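Local coordinates for putative NADPH:quinone oxidoreductase (Ralstonia eutropha, PDB 3IUP), which binds NADPH and probably acts as an NADPH:quinone oxidoreductase of the medium-chain dehydrogenase/reductase type, passing hydride from the nicotinamide to a quinone or related acceptor, at residues A[260-263]-A[264-268]; A[327-330]-A[331-335]. All blocks are in the same frame, centred on the assembly; numbering follows the deposited sequence.

Contact 1. Residues A[260-263]-A[264-268]; sequences CMEA and ALNKS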
loop_
_atom_site.group_PDB
_atom_site.type_symbol
_atom_site.label_atom_id
_atom_site.label_comp_id
_atom_site.label_asym_id
_atom_site.label_seq_id
_atom_site.Cartn_x
_atom_site.Cartn_y
_atom_site.Cartn_z
ATOM N N CYS A 260 6.047 -9.553 10.609
ATOM C CA CYS A 260 5.781 -10.860 11.228
ATOM C C CYS A 260 5.198 -11.840 10.237
ATOM O O CYS A 260 5.511 -13.025 10.277
ATOM C CB CYS A 260 4.872 -10.726 12.443
ATOM S SG CYS A 260 5.640 -9.823 13.776
HETATM N N MSE A 261 4.396 -11.345 9.279
HETATM C CA MSE A 261 3.850 -12.228 8.250
HETATM C C MSE A 261 5.016 -12.808 7.409
HETATM O O MSE A 261 5.019 -13.985 7.040
HETATM C CB MSE A 261 2.906 -11.468 7.321
HETATM C CG MSE A 261 1.575 -11.261 7.851
HETATM SE SE MSE A 261 0.484 -10.195 6.621
HETATM C CE MSE A 261 -1.168 -10.349 7.604
ATOM N N GLU A 262 5.976 -11.979 7.071
ATOM C CA GLU A 262 7.080 -12.442 6.233
ATOM C C GLU A 262 7.931 -13.433 7.069
ATOM O O GLU A 262 8.385 -14.439 6.531
ATOM C CB GLU A 262 7.901 -11.275 5.733
ATOM C CG GLU A 262 9.051 -11.638 4.838
ATOM C CD GLU A 262 8.673 -12.199 3.470
ATOM O OE1 GLU A 262 7.483 -12.465 3.149
ATOM O OE2 GLU A 262 9.638 -12.414 2.693
ATOM N N ALA A 263 8.114 -13.148 8.368
ATOM C CA ALA A 263 8.858 -14.082 9.253
ATOM C C ALA A 263 8.172 -15.432 9.270
ATOM O O ALA A 263 8.842 -16.479 9.207
ATOM C CB ALA A 263 8.987 -13.536 10.685
ATOM N N ALA A 264 6.841 -15.426 9.383
ATOM C CA ALA A 264 6.038 -16.657 9.415
ATOM C C ALA A 264 6.132 -17.403 8.078
ATOM O O ALA A 264 6.316 -18.622 8.028
ATOM C CB ALA A 264 4.570 -16.350 9.756
ATOM N N LEU A 265 6.017 -16.659 6.975
ATOM C CA LEU A 265 6.150 -17.255 5.632
ATOM C C LEU A 265 7.529 -17.875 5.416
ATOM O O LEU A 265 7.659 -18.961 4.831
ATOM C CB LEU A 265 5.872 -16.217 4.523
ATOM C CG LEU A 265 4.389 -15.907 4.365
ATOM C CD1 LEU A 265 4.209 -14.538 3.615
ATOM C CD2 LEU A 265 3.603 -17.011 3.682
ATOM N N ASN A 266 8.557 -17.226 5.901
ATOM C CA ASN A 266 9.902 -17.685 5.600
ATOM C C ASN A 266 10.276 -18.934 6.401
ATOM O O ASN A 266 11.281 -19.568 6.109
ATOM C CB ASN A 266 10.903 -16.570 5.808
ATOM C CG ASN A 266 10.827 -15.538 4.709
ATOM O OD1 ASN A 266 10.381 -15.835 3.588
ATOM N ND2 ASN A 266 11.237 -14.325 5.017
ATOM N N LYS A 267 9.465 -19.302 7.382
ATOM C CA LYS A 267 9.706 -20.528 8.106
ATOM C C LYS A 267 9.520 -21.701 7.164
ATOM O O LYS A 267 10.128 -22.737 7.367
ATOM C CB LYS A 267 8.838 -20.611 9.372
ATOM C CG LYS A 267 9.215 -19.497 10.316
ATOM C CD LYS A 267 9.053 -19.782 11.787
ATOM C CE LYS A 267 9.398 -18.538 12.577
ATOM N NZ LYS A 267 9.584 -18.807 14.028
ATOM N N SER A 268 8.744 -21.521 6.099
ATOM C CA SER A 268 8.550 -22.570 5.090
ATOM C C SER A 268 9.362 -22.353 3.809
ATOM O O SER A 268 9.203 -23.119 2.849
ATOM C CB SER A 268 7.076 -22.655 4.728
ATOM O OG SER A 268 6.288 -22.512 5.881
HETATM O O HOH W 1 12.228 -11.804 3.615
#
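Glu262 and Asn266, one helical turn apart, meet through carboxylate and amide. Asn266 ND2 offers a weak hydrogen bond to Glu262 OE2 at 3.4 Å, and a water bridges the same two groups, donating to OE2 over 2.8 Å and accepting from ND2. The two flat groups stand steeply against each other, their planes 78° apart, so the amide does not lie along the carboxylate. The glutamate chain leaves with CG trans to its backbone N (chi1 -179°) and then bends at chi2, so that the acid group stands out from the helix but leans toward the next turn, where OE2 comes near the Asn266 amide. Its other oxygen passes Leu265, with OE1 at 3.9 Å from CD1, while Leu265 CG rests 3.4 Å from the carbonyl O of Met261.

Beneath these side chains run the helical backbone bonds. Ala264 N to Cys260 O and Leu265 N to Met261 O are both nearly straight; Asn266 N to Glu262 O is more bent, at 145°. The next, Lys267 N to Ala263 O, is weak at 3.4 Å, and Lys267 CG packs against that same oxygen.

Farther out, the Glu262 carboxylate is fixed by stronger partners: Lys281 makes a salt bridge to OE1, and the backbone N of Ser277 binds OE2. Cys260 and Ala264 face helix 228-239, whereas Met261 and Leu265 touch Lys281. This is the C-terminal end of the helix in a right-handed beta-alpha-beta crossover, from strand 243-249 to strand 281-285, of a Rossmann-type nucleotide-binding domain.

Contact 2. Residues A[327-330]-A[331-335]; sequences KQRV and VAELK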
loop_
_atom_site.group_PDB
_atom_site.type_symbol
_atom_site.label_atom_id
_atom_site.label_comp_id
_atom_site.label_asym_id
_atom_site.label_seq_id
_atom_site.Cartn_x
_atom_site.Cartn_y
_atom_site.Cartn_z
ATOM N N LYS A 327 -26.433 -8.559 4.138
ATOM C CA LYS A 327 -27.463 -7.932 4.992
ATOM C C LYS A 327 -28.451 -8.947 5.591
ATOM O O LYS A 327 -28.852 -8.828 6.748
ATOM C CB LYS A 327 -28.184 -6.839 4.238
ATOM C CG LYS A 327 -27.331 -5.654 4.063
ATOM C CD LYS A 327 -27.988 -4.481 3.399
ATOM C CE LYS A 327 -28.342 -4.741 1.964
ATOM N NZ LYS A 327 -28.521 -3.426 1.282
ATOM N N GLN A 328 -28.833 -9.945 4.811
ATOM C CA GLN A 328 -29.692 -11.002 5.310
ATOM C C GLN A 328 -29.058 -11.799 6.455
ATOM O O GLN A 328 -29.727 -12.140 7.424
ATOM C CB GLN A 328 -30.062 -11.933 4.167
ATOM C CG GLN A 328 -30.915 -11.256 3.094
ATOM C CD GLN A 328 -31.274 -12.220 1.960
ATOM O OE1 GLN A 328 -30.421 -12.593 1.140
ATOM N NE2 GLN A 328 -32.539 -12.621 1.908
ATOM N N ARG A 329 -27.754 -12.063 6.362
ATOM C CA ARG A 329 -27.071 -12.706 7.473
ATOM C C ARG A 329 -27.034 -11.817 8.724
ATOM O O ARG A 329 -27.185 -12.297 9.856
ATOM C CB ARG A 329 -25.654 -13.136 7.098
ATOM C CG ARG A 329 -24.943 -13.658 8.341
ATOM C CD ARG A 329 -23.686 -14.337 8.048
ATOM N NE ARG A 329 -23.120 -14.828 9.290
ATOM C CZ ARG A 329 -21.919 -15.358 9.368
ATOM N NH1 ARG A 329 -21.150 -15.411 8.279
ATOM N NH2 ARG A 329 -21.481 -15.802 10.540
ATOM N N VAL A 330 -26.832 -10.514 8.534
ATOM C CA VAL A 330 -26.843 -9.596 9.672
ATOM C C VAL A 330 -28.223 -9.681 10.394
ATOM O O VAL A 330 -28.288 -9.807 11.617
ATOM C CB VAL A 330 -26.495 -8.130 9.264
ATOM C CG1 VAL A 330 -26.670 -7.202 10.438
ATOM C CG2 VAL A 330 -25.036 -8.022 8.709
ATOM N N VAL A 331 -29.302 -9.642 9.630
ATOM C CA VAL A 331 -30.649 -9.732 10.217
ATOM C C VAL A 331 -30.821 -11.051 10.976
ATOM O O VAL A 331 -31.310 -11.061 12.103
ATOM C CB VAL A 331 -31.760 -9.493 9.168
ATOM C CG1 VAL A 331 -33.171 -9.985 9.710
ATOM C CG2 VAL A 331 -31.755 -8.001 8.765
ATOM N N ALA A 332 -30.334 -12.145 10.388
ATOM C CA ALA A 332 -30.478 -13.466 10.964
ATOM C C ALA A 332 -29.725 -13.624 12.288
ATOM O O ALA A 332 -30.125 -14.416 13.116
ATOM C CB ALA A 332 -30.001 -14.533 9.950
ATOM N N GLU A 333 -28.642 -12.874 12.482
ATOM C CA GLU A 333 -27.765 -13.050 13.645
ATOM C C GLU A 333 -27.620 -11.728 14.356
ATOM O O GLU A 333 -26.582 -11.436 14.994
ATOM C CB GLU A 333 -26.413 -13.598 13.191
ATOM C CG GLU A 333 -26.523 -15.008 12.589
ATOM C CD GLU A 333 -25.270 -15.487 11.883
ATOM O OE1 GLU A 333 -24.136 -15.039 12.203
ATOM O OE2 GLU A 333 -25.418 -16.353 10.987
ATOM N N LEU A 334 -28.691 -10.942 14.290
ATOM C CA LEU A 334 -28.655 -9.566 14.744
ATOM C C LEU A 334 -28.312 -9.464 16.209
ATOM O O LEU A 334 -27.554 -8.588 16.600
ATOM C CB LEU A 334 -29.979 -8.851 14.457
ATOM C CG LEU A 334 -30.000 -7.356 14.771
ATOM C CD1 LEU A 334 -28.990 -6.600 13.950
ATOM C CD2 LEU A 334 -31.416 -6.794 14.512
ATOM N N LYS A 335 -28.864 -10.364 17.019
ATOM C CA LYS A 335 -28.680 -10.292 18.467
ATOM C C LYS A 335 -27.608 -11.259 18.978
ATOM O O LYS A 335 -27.317 -11.299 20.182
ATOM C CB LYS A 335 -30.020 -10.547 19.173
ATOM C CG LYS A 335 -31.038 -9.413 19.094
ATOM C CD LYS A 335 -32.258 -9.780 19.890
ATOM C CE LYS A 335 -33.271 -8.688 19.909
ATOM N NZ LYS A 335 -34.574 -9.127 20.472
#
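Arg329 starts with CG trans to its backbone N (chi1 174°) and stays extended as far as NE, while Glu333 turns its CG to the side trans to the carbonyl carbon (chi1 -65°) and is extended beyond it; the two chains thereby converge four residues apart. The guanidinium grips the carboxylate side-on through two nitrogens that share one oxygen: NE lies 3.1 Å and NH2 3.2 Å from Glu333 OE1. That oxygen sits at the guanidinium edge, practically in its plane, yet the carboxylate is turned by 62° from that plane. Of the two nitrogens, NH2 meets the syn lone pair of OE1, whereas NE approaches from above the carboxylate plane. Thr337 OG1 adds a hydrogen bond to the same OE1, and Asp195 takes Arg329 NH1 in a second salt bridge, so the guanidinium has two acid partners. A bound acetate, about 4 Å from the Arg329 side chain, probably comes from the crystallisation liquor.

The ion pair spans the C-terminal end of helix 320-332, an i to i+4 salt bridge whose acid belongs to the first residue past the helix. Val331 N to Lys327 O and Ala332 N to Gln328 O continue the regular helical bonding. At Glu333 the backbone departs from helical angles: its N makes a weak 3.1 Å bond to Arg329 O and a 3.2 Å bond to Val330 O, the latter reached from well above the carbonyl plane.

On another face of the helix end, Val330 CG1 makes a loose apolar contact with Leu334 CD1 at 4.3 Å. Val330 also packs on Pro157 and Leu161 of helix 155-169, and Leu334 on Pro142 and Ser153.

In the fold
Contact 1 comes first along the chain and closes before contact 2 opens; their centres are 36 Å apart and their nearest atoms about 21 Å. Each marks the C-terminal end of a different helix, 253-266 and 320-332. The first helix links strands 243-249 and 281-285 of the six-stranded parallel sheet; the second comes after the edge strand 304-308 and the intervening helix 311-318 and packs against helices 155-169 and 183-195. Contact 1 lies about 31 Å from the chain centre and contact 2 about 17 Å, with the Val330 side chain about 12 Å from bound NADPH. Contact 1 thus closes a crossover helix of the Rossmann-type sheet, contact 2 a helix beyond its edge strand in the chain.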